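Local coordinates for protein putative transcriptional regulator, sugar-binding family (Arthrobacter aurescens, PDB 3NZE) that probably acts as a SorC-family transcriptional regulator that binds DNA and a carbohydrate effector, this fragment being its putative sugar-binding domain, at residues Q45-I50 and R73-K78; P52-N57 and M151-F156; N57-V62 and L145-R150; D104-F109 and A115-F120. All coordinates share one frame; numbering follows the deposited sequence. Where two conformers were deposited one is given.

Contact 1. Residues Q45-I50 and R73-K78; sequences QAARTI and RHLTRK
The C-terminal part of helix 35-50 packs here against the loop that leaves helix 66-73, within the Rossmann-like alpha/beta fold. Ala47 is the central residue. Its CB points at the backbone of the loop and lies 3.3 Å from His74 O. The same methyl is 3.8 Å from His74 CB and 4.2 Å from Leu75 CD2. It is met by the base of His74 and by one end methyl of Leu75. In His74, CG stands beside the backbone N (chi1 -62°), and the imidazole runs along helix 35-50, where NE2 is hydrogen-bonded to Asp40 of that helix. Leu75 instead extends to helix 99-113, where it packs on Phe109 and Ala112. A water bridges the two backbones. It donates to Ala47 O at 2.6 Å and accepts from Thr76 N at 3.0 Å. The small methyl of Ala47 allows the loop backbone to come close. The segments are thus joined by apolar contact and one water bridge, which gives both Ala47 O and Thr76 N a partner.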
loop_
_atom_site.group_PDB
_atom_site.type_symbol
_atom_site.label_atom_id
_atom_site.label_comp_id
_atom_site.label_asym_id
_atom_site.label_seq_id
_atom_site.Cartn_x
_atom_site.Cartn_y
_atom_site.Cartn_z
ATOM N N GLN A 45 10.448 2.142 11.130
ATOM C CA GLN A 45 9.682 3.254 11.670
ATOM C C GLN A 45 8.190 3.019 11.450
ATOM O O GLN A 45 7.369 3.320 12.313
ATOM C CB GLN A 45 10.108 4.583 11.034
ATOM C CG GLN A 45 9.244 5.762 11.466
ATOM C CD GLN A 45 9.371 6.033 12.952
ATOM O OE1 GLN A 45 10.472 6.253 13.458
ATOM N NE2 GLN A 45 8.243 6.014 13.659
ATOM N N ALA A 46 7.831 2.490 10.289
ATOM C CA ALA A 46 6.421 2.249 10.011
ATOM C C ALA A 46 5.845 1.271 11.041
ATOM O O ALA A 46 4.732 1.460 11.536
ATOM C CB ALA A 46 6.230 1.712 8.573
ATOM N N ALA A 47 6.592 0.217 11.350
ATOM C CA ALA A 47 6.130 -0.771 12.322
ATOM C C ALA A 47 5.876 -0.110 13.670
ATOM O O ALA A 47 4.897 -0.406 14.355
ATOM C CB ALA A 47 7.166 -1.893 12.470
ATOM N N ARG A 48 6.786 0.778 14.054
ATOM C CA ARG A 48 6.659 1.488 15.316
ATOM C C ARG A 48 5.402 2.351 15.321
ATOM O O ARG A 48 4.718 2.472 16.339
ATOM C CB ARG A 48 7.904 2.338 15.579
ATOM C CG ARG A 48 7.742 3.294 16.742
ATOM C CD ARG A 48 9.067 3.915 17.145
ATOM N NE ARG A 48 9.950 2.933 17.764
ATOM C CZ ARG A 48 10.996 3.249 18.519
ATOM N NH1 ARG A 48 11.286 4.523 18.748
ATOM N NH2 ARG A 48 11.746 2.292 19.049
ATOM N N THR A 49 5.093 2.947 14.175
ATOM C CA THR A 49 3.912 3.795 14.049
ATOM C C THR A 49 2.603 3.005 14.002
ATOM O O THR A 49 1.586 3.432 14.555
ATOM C CB THR A 49 4.043 4.725 12.830
ATOM O OG1 THR A 49 5.145 5.625 13.055
ATOM C CG2 THR A 49 2.760 5.508 12.620
ATOM N N ILE A 50 2.642 1.848 13.353
ATOM C CA ILE A 50 1.476 0.986 13.212
ATOM C C ILE A 50 1.000 0.374 14.536
ATOM O O ILE A 50 -0.203 0.246 14.774
ATOM C CB ILE A 50 1.781 -0.153 12.230
ATOM C CG1 ILE A 50 1.827 0.387 10.802
ATOM C CG2 ILE A 50 0.754 -1.283 12.360
ATOM C CD1 ILE A 50 2.398 -0.612 9.803
ATOM N N ARG A 73 8.197 -7.674 8.788
ATOM C CA ARG A 73 9.355 -8.230 9.477
ATOM C C ARG A 73 9.744 -7.442 10.724
ATOM O O ARG A 73 10.485 -7.942 11.567
ATOM C CB ARG A 73 10.550 -8.338 8.530
ATOM C CG ARG A 73 10.362 -9.368 7.439
ATOM C CD ARG A 73 11.624 -9.536 6.623
ATOM N NE ARG A 73 11.387 -10.364 5.447
ATOM C CZ ARG A 73 11.436 -11.692 5.440
ATOM N NH1 ARG A 73 11.203 -12.355 4.316
ATOM N NH2 ARG A 73 11.717 -12.357 6.555
ATOM N N HIS A 74 9.234 -6.216 10.853
ATOM C CA HIS A 74 9.639 -5.351 11.972
ATOM C C HIS A 74 8.569 -5.117 13.036
ATOM O O HIS A 74 8.772 -4.349 13.984
ATOM C CB HIS A 74 10.167 -4.011 11.439
ATOM C CG HIS A 74 11.388 -4.149 10.586
ATOM N ND1 HIS A 74 12.639 -4.375 11.112
ATOM C CD2 HIS A 74 11.549 -4.106 9.242
ATOM C CE1 HIS A 74 13.519 -4.463 10.132
ATOM N NE2 HIS A 74 12.885 -4.293 8.988
ATOM N N LEU A 75 7.431 -5.785 12.885
ATOM C CA LEU A 75 6.343 -5.649 13.842
ATOM C C LEU A 75 6.758 -6.046 15.258
ATOM O O LEU A 75 7.479 -7.023 15.452
ATOM C CB LEU A 75 5.152 -6.492 13.392
ATOM C CG LEU A 75 4.539 -6.112 12.035
ATOM C CD1 LEU A 75 3.364 -7.026 11.714
ATOM C CD2 LEU A 75 4.082 -4.661 12.049
ATOM N N THR A 76 6.308 -5.274 16.242
ATOM C CA THR A 76 6.546 -5.595 17.645
ATOM C C THR A 76 5.365 -6.384 18.178
ATOM O O THR A 76 4.216 -5.989 17.985
ATOM C CB THR A 76 6.704 -4.321 18.500
ATOM O OG1 THR A 76 7.882 -3.617 18.100
ATOM C CG2 THR A 76 6.808 -4.676 19.980
ATOM N N ARG A 77 5.633 -7.497 18.848
ATOM C CA ARG A 77 4.553 -8.310 19.383
ATOM C C ARG A 77 3.681 -7.479 20.313
ATOM O O ARG A 77 4.182 -6.763 21.177
ATOM C CB ARG A 77 5.094 -9.537 20.118
ATOM C CG ARG A 77 4.036 -10.591 20.399
ATOM C CD ARG A 77 4.651 -11.832 21.029
ATOM N NE ARG A 77 3.712 -12.948 21.087
ATOM C CZ ARG A 77 2.875 -13.169 22.095
ATOM N NH1 ARG A 77 2.059 -14.215 22.064
ATOM N NH2 ARG A 77 2.852 -12.344 23.135
ATOM N N LYS A 78 2.374 -7.575 20.119
ATOM C CA LYS A 78 1.414 -6.840 20.921
ATOM C C LYS A 78 0.097 -7.585 20.834
ATOM O O LYS A 78 -0.641 -7.440 19.866
ATOM C CB LYS A 78 1.239 -5.421 20.382
ATOM C CG LYS A 78 0.136 -4.639 21.090
ATOM C CD LYS A 78 -0.216 -3.353 20.347
ATOM C CE LYS A 78 -1.564 -2.818 20.798
ATOM N NZ LYS A 78 -1.845 -1.465 20.258
HETATM O O HOH W 1 4.922 -2.657 15.697
#

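Contact 2. Residues P52-N57 and M151-F156; sequences PLVDSN and MSIAIF
The peptide group joining Leu53 to Val54 offers one flat face to Ile153. Ile153 CD1 lies over that face, near the oxygen end, 3.8 Å from Leu53 O. Ile153 CG2 is on the same side, farther out, 4.0 Å from Leu53 O. The contact belongs to the Rossmann-like alpha/beta fold. The loop between helix 35-50 and strand 59-62 passes over the start of strand 153-160, which runs parallel to both strand 59-62 and strand 225-230. Ile153 was modelled in two conformers, and the distances are those of one. In it, CG1 sits between the backbone N and the carbonyl carbon (chi1 77°), and CD1 continues outward as the tip of an extended chain. That tip meets the loop residues. On one flank Ile153 packs on Ile60 of the neighbouring strand. On the other, both Leu53 and Ile153 pack on Arg225. The loop is tied down by polar bonds too, among them Val54 O to Lys78 NZ and Ser56 OG to His81 N. The side-chain contacts are apolar: Leu53 CB is 4.5 Å from Ile153 CD1, and Val54 CG2 approaches that same CD1 atom to 4.2 Å.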
loop_
_atom_site.group_PDB
_atom_site.type_symbol
_atom_site.label_atom_id
_atom_site.label_comp_id
_atom_site.label_asym_id
_atom_site.label_seq_id
_atom_site.Cartn_x
_atom_site.Cartn_y
_atom_site.Cartn_z
ATOM N N PRO A 52 0.623 1.116 17.865
ATOM C CA PRO A 52 -0.391 1.800 18.682
ATOM C C PRO A 52 -1.767 1.860 18.004
ATOM O O PRO A 52 -2.772 2.062 18.682
ATOM C CB PRO A 52 0.172 3.216 18.823
ATOM C CG PRO A 52 1.638 3.064 18.647
ATOM C CD PRO A 52 1.822 1.946 17.659
ATOM N N LEU A 53 -1.810 1.684 16.691
ATOM C CA LEU A 53 -3.065 1.805 15.950
ATOM C C LEU A 53 -3.767 0.466 15.801
ATOM O O LEU A 53 -4.895 0.404 15.312
ATOM C CB LEU A 53 -2.829 2.431 14.572
ATOM C CG LEU A 53 -2.056 3.753 14.602
ATOM C CD1 LEU A 53 -1.908 4.321 13.205
ATOM C CD2 LEU A 53 -2.738 4.760 15.513
ATOM N N VAL A 54 -3.104 -0.606 16.228
ATOM C CA VAL A 54 -3.697 -1.933 16.165
ATOM C C VAL A 54 -4.359 -2.262 17.499
ATOM O O VAL A 54 -3.684 -2.331 18.527
ATOM C CB VAL A 54 -2.647 -3.014 15.843
ATOM C CG1 VAL A 54 -3.302 -4.383 15.779
ATOM C CG2 VAL A 54 -1.952 -2.704 14.527
ATOM N N ASP A 55 -5.676 -2.455 17.488
ATOM C CA ASP A 55 -6.418 -2.681 18.732
ATOM C C ASP A 55 -7.126 -4.019 18.714
ATOM O O ASP A 55 -7.096 -4.727 17.711
ATOM C CB ASP A 55 -7.472 -1.594 18.934
ATOM C CG ASP A 55 -6.871 -0.225 19.124
ATOM O OD1 ASP A 55 -6.103 -0.040 20.094
ATOM O OD2 ASP A 55 -7.182 0.664 18.305
ATOM N N SER A 56 -7.786 -4.352 19.823
ATOM C CA SER A 56 -8.630 -5.538 19.849
ATOM C C SER A 56 -9.966 -5.229 19.187
ATOM O O SER A 56 -10.340 -4.059 19.034
ATOM C CB SER A 56 -8.855 -6.029 21.281
ATOM O OG SER A 56 -7.637 -6.441 21.873
ATOM N N ASN A 57 -10.680 -6.280 18.805
ATOM C CA ASN A 57 -11.979 -6.132 18.154
ATOM C C ASN A 57 -11.894 -5.270 16.904
ATOM O O ASN A 57 -12.790 -4.467 16.626
ATOM C CB ASN A 57 -12.990 -5.522 19.128
ATOM C CG ASN A 57 -13.239 -6.407 20.326
ATOM O OD1 ASN A 57 -12.727 -6.157 21.418
ATOM N ND2 ASN A 57 -14.019 -7.456 20.126
HETATM N N MSE A 151 -13.120 -2.771 7.348
HETATM C CA MSE A 151 -11.812 -2.548 7.971
HETATM C C MSE A 151 -11.721 -1.252 8.792
HETATM O O MSE A 151 -12.293 -0.224 8.425
HETATM C CB MSE A 151 -10.670 -2.611 6.959
HETATM C CG MSE A 151 -10.643 -1.476 5.979
HETATM SE SE MSE A 151 -9.160 -1.738 4.739
HETATM C CE MSE A 151 -10.187 -1.660 3.083
ATOM N N SER A 152 -10.994 -1.338 9.898
ATOM C CA SER A 152 -10.797 -0.206 10.806
ATOM C C SER A 152 -9.585 0.606 10.359
ATOM O O SER A 152 -9.588 1.844 10.420
ATOM C CB SER A 152 -10.561 -0.705 12.238
ATOM O OG SER A 152 -11.299 -1.882 12.533
ATOM N N ILE A 153 -8.541 -0.103 9.943
ATOM C CA ILE A 153 -7.335 0.540 9.429
ATOM C C ILE A 153 -6.851 -0.162 8.161
ATOM O O ILE A 153 -7.162 -1.339 7.918
ATOM C CB ILE A 153 -6.180 0.634 10.482
ATOM C CG1 ILE A 153 -5.472 -0.706 10.674
ATOM C CG2 ILE A 153 -6.689 1.200 11.816
ATOM C CD1 ILE A 153 -4.309 -0.634 11.678
ATOM N N ALA A 154 -6.138 0.580 7.318
ATOM C CA ALA A 154 -5.578 0.026 6.081
ATOM C C ALA A 154 -4.098 0.342 6.082
ATOM O O ALA A 154 -3.709 1.435 6.466
ATOM C CB ALA A 154 -6.238 0.651 4.856
ATOM N N ILE A 155 -3.271 -0.611 5.665
ATOM C CA ILE A 155 -1.831 -0.385 5.620
ATOM C C ILE A 155 -1.339 -0.754 4.247
ATOM O O ILE A 155 -1.628 -1.849 3.766
ATOM C CB ILE A 155 -1.080 -1.256 6.647
ATOM C CG1 ILE A 155 -1.731 -1.141 8.027
ATOM C CG2 ILE A 155 0.396 -0.847 6.708
ATOM C CD1 ILE A 155 -1.202 -2.139 9.059
ATOM N N PHE A 156 -0.586 0.140 3.617
ATOM C CA PHE A 156 -0.200 -0.066 2.224
ATOM C C PHE A 156 1.027 0.720 1.805
ATOM O O PHE A 156 1.326 1.782 2.355
ATOM C CB PHE A 156 -1.351 0.283 1.274
ATOM C CG PHE A 156 -1.951 1.657 1.503
ATOM C CD1 PHE A 156 -1.417 2.783 0.887
ATOM C CD2 PHE A 156 -3.054 1.803 2.324
ATOM C CE1 PHE A 156 -1.982 4.044 1.088
ATOM C CE2 PHE A 156 -3.633 3.062 2.529
ATOM C CZ PHE A 156 -3.093 4.180 1.907
#

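Contact 3. Residues N57-V62 and L145-R150; sequences NAIIGV and LDLQAR
Ile59, at the start of strand 59-62, fits against Leu147 and Arg150 at the C-terminal end of helix 139-149. This is helix-on-sheet packing in a Rossmann-like alpha/beta fold. The helix leads through a short turn into strand 153-160, which lies parallel to strand 59-62 in the sheet.

The apolar contacts come first. Ile59 CG1 stands beside the backbone N (chi1 -65°), and the chain runs on extended, which carries CD1 out to the helix end. There Ile59 CD1 meets Leu147 CD2 at 3.9 Å and Arg150 CB at 3.7 Å. Leu147 also packs on Ile84 of the next strand, and its side chain comes within about 4 Å of that of Glu118, a residue of a calcium site seen in this protein, with no calcium bound in this model.

The second kind is packing of carbon against backbone oxygen. Ile59 CG2 lies 3.7 Å from Leu147 O, which also accepts a hydrogen bond from Arg150 N at 3.0 Å. Ile59 CB is 4.0 Å from Arg150 O. The branched side chain thus rests against the end of the helix and the first residue beyond it. One polar bond lies beside the contact: Ile59 N is hydrogen-bonded to Ser152 OG.

The last kind is packing of a methyl on a flat cation. The Arg150 chain is bent at chi3 (59°), which folds the guanidinium back across the isoleucine, and the two side chains cross at a slant. Ile59 CD1 lies over the centre of one guanidinium face, with Arg150 CZ 3.7 Å away.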
loop_
_atom_site.group_PDB
_atom_site.type_symbol
_atom_site.label_atom_id
_atom_site.label_comp_id
_atom_site.label_asym_id
_atom_site.label_seq_id
_atom_site.Cartn_x
_atom_site.Cartn_y
_atom_site.Cartn_z
ATOM N N ASN A 57 -10.680 -6.280 18.805
ATOM C CA ASN A 57 -11.979 -6.132 18.154
ATOM C C ASN A 57 -11.894 -5.270 16.904
ATOM O O ASN A 57 -12.790 -4.467 16.626
ATOM C CB ASN A 57 -12.990 -5.522 19.128
ATOM C CG ASN A 57 -13.239 -6.407 20.326
ATOM O OD1 ASN A 57 -12.727 -6.157 21.418
ATOM N ND2 ASN A 57 -14.019 -7.456 20.126
ATOM N N ALA A 58 -10.815 -5.436 16.150
ATOM C CA ALA A 58 -10.573 -4.599 14.980
ATOM C C ALA A 58 -10.340 -5.439 13.737
ATOM O O ALA A 58 -9.948 -6.601 13.819
ATOM C CB ALA A 58 -9.374 -3.691 15.223
ATOM N N ILE A 59 -10.578 -4.838 12.583
ATOM C CA ILE A 59 -10.279 -5.477 11.310
ATOM C C ILE A 59 -9.180 -4.673 10.636
ATOM O O ILE A 59 -9.358 -3.492 10.332
ATOM C CB ILE A 59 -11.531 -5.576 10.420
ATOM C CG1 ILE A 59 -12.557 -6.508 11.079
ATOM C CG2 ILE A 59 -11.171 -6.073 9.020
ATOM C CD1 ILE A 59 -13.929 -6.449 10.461
ATOM N N ILE A 60 -8.026 -5.305 10.451
ATOM C CA ILE A 60 -6.867 -4.627 9.892
ATOM C C ILE A 60 -6.638 -5.074 8.451
ATOM O O ILE A 60 -6.287 -6.237 8.204
ATOM C CB ILE A 60 -5.595 -4.947 10.689
ATOM C CG1 ILE A 60 -5.817 -4.741 12.194
ATOM C CG2 ILE A 60 -4.421 -4.128 10.165
ATOM C CD1 ILE A 60 -6.353 -3.395 12.544
ATOM N N GLY A 61 -6.805 -4.142 7.514
ATOM C CA GLY A 61 -6.580 -4.415 6.106
ATOM C C GLY A 61 -5.124 -4.210 5.713
ATOM O O GLY A 61 -4.534 -3.169 6.005
ATOM N N VAL A 62 -4.537 -5.217 5.068
ATOM C CA VAL A 62 -3.152 -5.125 4.607
ATOM C C VAL A 62 -3.090 -5.351 3.105
ATOM O O VAL A 62 -3.513 -6.400 2.607
ATOM C CB VAL A 62 -2.265 -6.208 5.271
ATOM C CG1 VAL A 62 -0.852 -6.175 4.703
ATOM C CG2 VAL A 62 -2.241 -6.033 6.794
ATOM N N LEU A 145 -14.644 -9.693 0.463
ATOM C CA LEU A 145 -14.976 -8.318 0.121
ATOM C C LEU A 145 -15.742 -7.667 1.269
ATOM O O LEU A 145 -15.546 -6.490 1.566
ATOM C CB LEU A 145 -15.783 -8.252 -1.183
ATOM C CG LEU A 145 -15.043 -8.747 -2.432
ATOM C CD1 LEU A 145 -15.948 -8.740 -3.654
ATOM C CD2 LEU A 145 -13.778 -7.910 -2.675
ATOM N N ASP A 146 -16.604 -8.443 1.925
ATOM C CA ASP A 146 -17.420 -7.924 3.023
ATOM C C ASP A 146 -16.557 -7.555 4.231
ATOM O O ASP A 146 -16.808 -6.548 4.910
ATOM C CB ASP A 146 -18.489 -8.939 3.439
ATOM C CG ASP A 146 -19.575 -9.128 2.385
ATOM O OD1 ASP A 146 -19.684 -8.297 1.458
ATOM O OD2 ASP A 146 -20.331 -10.118 2.493
ATOM N N LEU A 147 -15.551 -8.380 4.501
ATOM C CA LEU A 147 -14.619 -8.116 5.595
ATOM C C LEU A 147 -13.807 -6.868 5.300
ATOM O O LEU A 147 -13.593 -6.033 6.173
ATOM C CB LEU A 147 -13.663 -9.295 5.804
ATOM C CG LEU A 147 -14.031 -10.302 6.884
ATOM C CD1 LEU A 147 -12.938 -11.373 6.997
ATOM C CD2 LEU A 147 -14.232 -9.597 8.214
ATOM N N GLN A 148 -13.337 -6.759 4.060
ATOM C CA GLN A 148 -12.568 -5.596 3.648
ATOM C C GLN A 148 -13.376 -4.326 3.877
ATOM O O GLN A 148 -12.825 -3.315 4.302
ATOM C CB GLN A 148 -12.169 -5.699 2.176
ATOM C CG GLN A 148 -11.080 -6.734 1.900
ATOM C CD GLN A 148 -10.836 -6.936 0.415
ATOM O OE1 GLN A 148 -11.505 -6.334 -0.413
ATOM N NE2 GLN A 148 -9.872 -7.799 0.073
ATOM N N ALA A 149 -14.675 -4.387 3.598
ATOM C CA ALA A 149 -15.541 -3.211 3.688
ATOM C C ALA A 149 -15.663 -2.712 5.125
ATOM O O ALA A 149 -15.962 -1.538 5.365
ATOM C CB ALA A 149 -16.927 -3.520 3.098
ATOM N N ARG A 150 -15.421 -3.607 6.077
ATOM C CA ARG A 150 -15.524 -3.276 7.493
ATOM C C ARG A 150 -14.187 -2.902 8.133
ATOM O O ARG A 150 -14.113 -2.751 9.350
ATOM C CB ARG A 150 -16.117 -4.452 8.274
ATOM C CG ARG A 150 -17.557 -4.816 7.922
ATOM C CD ARG A 150 -17.894 -6.225 8.447
ATOM N NE ARG A 150 -17.717 -6.309 9.894
ATOM C CZ ARG A 150 -17.530 -7.435 10.575
ATOM N NH1 ARG A 150 -17.489 -8.601 9.948
ATOM N NH2 ARG A 150 -17.373 -7.393 11.895
#

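Contact 4. Residues D104-F109 and A115-F120; sequences DIMRRF and ARVEQF
Met106, a selenomethionine, has CG beside its backbone N (chi1 -52°), and its chain bends again at chi2 and chi3. Val117 CB is directed at the helix, and chi1 171° puts CG1 by the Met106 side chain and CG2 by its carbonyl oxygen. The two side chains fit together where helix 99-113 packs on strand 116-118, the second strand of a beta-alpha-beta unit that starts with strand 84-87. Val117 CG1 meets Met106 CB at 3.8 Å, while Val117 CG2 lies 3.5 Å from Met106 O. Farther along, the Met106 and Gln119 side chains lie alongside and run opposite ways, with Met106 CG 4.1 Å from Gln119 NE2. That amide nitrogen is held by Gln87 of strand 84-87. Gln119 OE1 accepts from a water at 2.7 Å, and the same water makes a weak, long bond with Arg107 NH1. Glu118 starts off on the opposite side of the strand. It belongs to a calcium site seen in this protein, although no metal is bound here. Arg116 forms a salt bridge to the anti side of one oxygen, tilted out of the carboxylate plane: Glu118 OE2 accepts from Arg116 NE at 2.7 Å and from Arg116 NH2 at 3.0 Å.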
loop_
_atom_site.group_PDB
_atom_site.type_symbol
_atom_site.label_atom_id
_atom_site.label_comp_id
_atom_site.label_asym_id
_atom_site.label_seq_id
_atom_site.Cartn_x
_atom_site.Cartn_y
_atom_site.Cartn_z
ATOM N N ASP A 104 3.202 -15.251 3.876
ATOM C CA ASP A 104 4.161 -14.995 4.945
ATOM C C ASP A 104 3.923 -13.639 5.587
ATOM O O ASP A 104 4.063 -13.492 6.806
ATOM C CB ASP A 104 5.604 -15.107 4.437
ATOM C CG ASP A 104 6.015 -16.552 4.169
ATOM O OD1 ASP A 104 5.270 -17.458 4.585
ATOM O OD2 ASP A 104 7.082 -16.771 3.562
ATOM N N ILE A 105 3.580 -12.659 4.761
ATOM C CA ILE A 105 3.267 -11.315 5.255
ATOM C C ILE A 105 2.060 -11.382 6.178
ATOM O O ILE A 105 2.106 -10.902 7.318
ATOM C CB ILE A 105 2.992 -10.331 4.097
ATOM C CG1 ILE A 105 4.273 -10.092 3.299
ATOM C CG2 ILE A 105 2.447 -8.998 4.622
ATOM C CD1 ILE A 105 4.041 -9.397 1.985
HETATM N N MSE A 106 0.986 -12.008 5.701
HETATM C CA MSE A 106 -0.215 -12.114 6.525
HETATM C C MSE A 106 0.054 -12.855 7.841
HETATM O O MSE A 106 -0.406 -12.432 8.906
HETATM C CB MSE A 106 -1.393 -12.713 5.740
HETATM C CG MSE A 106 -1.678 -12.025 4.415
HETATM SE SE MSE A 106 -2.247 -10.164 4.671
HETATM C CE MSE A 106 -3.722 -10.461 5.895
ATOM N N ARG A 107 0.800 -13.957 7.778
ATOM C CA ARG A 107 1.177 -14.708 8.983
ATOM C C ARG A 107 1.945 -13.874 10.016
ATOM O O ARG A 107 1.659 -13.941 11.210
ATOM C CB ARG A 107 1.982 -15.963 8.605
ATOM C CG ARG A 107 1.166 -17.007 7.871
ATOM C CD ARG A 107 2.001 -18.241 7.501
ATOM N NE ARG A 107 1.242 -19.131 6.615
ATOM C CZ ARG A 107 0.737 -20.305 6.986
ATOM N NH1 ARG A 107 0.049 -21.037 6.116
ATOM N NH2 ARG A 107 0.923 -20.754 8.224
ATOM N N ARG A 108 2.910 -13.082 9.556
ATOM C CA ARG A 108 3.652 -12.184 10.444
ATOM C C ARG A 108 2.733 -11.191 11.161
ATOM O O ARG A 108 2.922 -10.908 12.354
ATOM C CB ARG A 108 4.743 -11.442 9.664
ATOM C CG ARG A 108 5.958 -12.337 9.347
ATOM C CD ARG A 108 6.959 -11.647 8.428
ATOM N NE ARG A 108 7.754 -12.631 7.700
ATOM C CZ ARG A 108 7.931 -12.626 6.384
ATOM N NH1 ARG A 108 7.389 -11.678 5.636
ATOM N NH2 ARG A 108 8.671 -13.565 5.819
ATOM N N PHE A 109 1.746 -10.671 10.438
ATOM C CA PHE A 109 0.795 -9.733 11.045
ATOM C C PHE A 109 -0.071 -10.473 12.053
ATOM O O PHE A 109 -0.257 -10.016 13.173
ATOM C CB PHE A 109 -0.080 -9.041 9.985
ATOM C CG PHE A 109 0.484 -7.740 9.487
ATOM C CD1 PHE A 109 1.338 -7.708 8.399
ATOM C CD2 PHE A 109 0.170 -6.540 10.123
ATOM C CE1 PHE A 109 1.856 -6.514 7.931
ATOM C CE2 PHE A 109 0.687 -5.346 9.658
ATOM C CZ PHE A 109 1.531 -5.327 8.561
ATOM N N ALA A 115 -3.958 -12.067 15.987
ATOM C CA ALA A 115 -5.144 -11.816 15.182
ATOM C C ALA A 115 -5.385 -12.960 14.216
ATOM O O ALA A 115 -4.442 -13.563 13.715
ATOM C CB ALA A 115 -4.987 -10.511 14.407
ATOM N N ARG A 116 -6.651 -13.250 13.945
ATOM C CA ARG A 116 -6.975 -14.262 12.950
ATOM C C ARG A 116 -6.676 -13.735 11.557
ATOM O O ARG A 116 -6.960 -12.577 11.249
ATOM C CB ARG A 116 -8.440 -14.678 13.039
ATOM C CG ARG A 116 -8.782 -15.812 12.085
ATOM C CD ARG A 116 -10.223 -16.261 12.236
ATOM N NE ARG A 116 -11.139 -15.490 11.398
ATOM C CZ ARG A 116 -12.085 -14.682 11.863
ATOM N NH1 ARG A 116 -12.242 -14.524 13.171
ATOM N NH2 ARG A 116 -12.876 -14.038 11.017
ATOM N N VAL A 117 -6.122 -14.596 10.710
ATOM C CA VAL A 117 -5.774 -14.212 9.352
ATOM C C VAL A 117 -6.872 -14.603 8.360
ATOM O O VAL A 117 -7.326 -15.745 8.339
ATOM C CB VAL A 117 -4.442 -14.857 8.924
ATOM C CG1 VAL A 117 -4.190 -14.640 7.447
ATOM C CG2 VAL A 117 -3.288 -14.302 9.760
ATOM N N GLU A 118 -7.299 -13.649 7.539
ATOM C CA GLU A 118 -8.252 -13.933 6.474
ATOM C C GLU A 118 -7.665 -13.600 5.111
ATOM O O GLU A 118 -7.441 -12.436 4.771
ATOM C CB GLU A 118 -9.554 -13.160 6.678
ATOM C CG GLU A 118 -10.340 -13.588 7.922
ATOM C CD GLU A 118 -11.047 -14.925 7.746
ATOM O OE1 GLU A 118 -11.077 -15.449 6.611
ATOM O OE2 GLU A 118 -11.583 -15.445 8.749
ATOM N N GLN A 119 -7.426 -14.631 4.317
ATOM C CA GLN A 119 -6.840 -14.429 3.002
ATOM C C GLN A 119 -7.861 -14.400 1.876
ATOM O O GLN A 119 -9.032 -14.745 2.053
ATOM C CB GLN A 119 -5.737 -15.458 2.739
ATOM C CG GLN A 119 -4.578 -15.247 3.693
ATOM C CD GLN A 119 -3.290 -15.855 3.213
ATOM O OE1 GLN A 119 -2.789 -16.796 3.821
ATOM N NE2 GLN A 119 -2.733 -15.313 2.123
ATOM N N PHE A 120 -7.381 -13.999 0.706
ATOM C CA PHE A 120 -8.217 -13.590 -0.414
ATOM C C PHE A 120 -7.911 -14.581 -1.544
ATOM O O PHE A 120 -6.837 -14.520 -2.137
ATOM C CB PHE A 120 -7.777 -12.169 -0.793
ATOM C CG PHE A 120 -8.766 -11.387 -1.634
ATOM C CD1 PHE A 120 -10.103 -11.738 -1.710
ATOM C CD2 PHE A 120 -8.340 -10.265 -2.327
ATOM C CE1 PHE A 120 -10.991 -10.988 -2.484
ATOM C CE2 PHE A 120 -9.207 -9.522 -3.100
ATOM C CZ PHE A 120 -10.538 -9.876 -3.178
HETATM O O HOH W 2 -1.767 -19.239 3.921
#

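In the fold
All four contacts lie in one alpha/beta domain. Contacts 2 and 3 are closest, with centres 9 Å apart. They share Asn57 and meet where strands 59-62 and 153-160 pair, with Ser152 N 2.7 Å from Ile59 O. Contact 1 joins contact 2 through Lys78 NZ, 2.7 Å from Val54 O, and through packing of Ile50 on Ile155. Contact 1 also touches contact 4, where Leu75 CD1 is 3.6 Å from Phe109 CD2. Contact 4 touches contact 3 at several places, among them Met106 on Val62, Phe120 on Leu145 and Gln148, and Glu118 CG 3.5 Å from Leu147 CD1. Glu118, from a calcium site unoccupied here, thus borders contact 3; contacts 1 and 2 lie away.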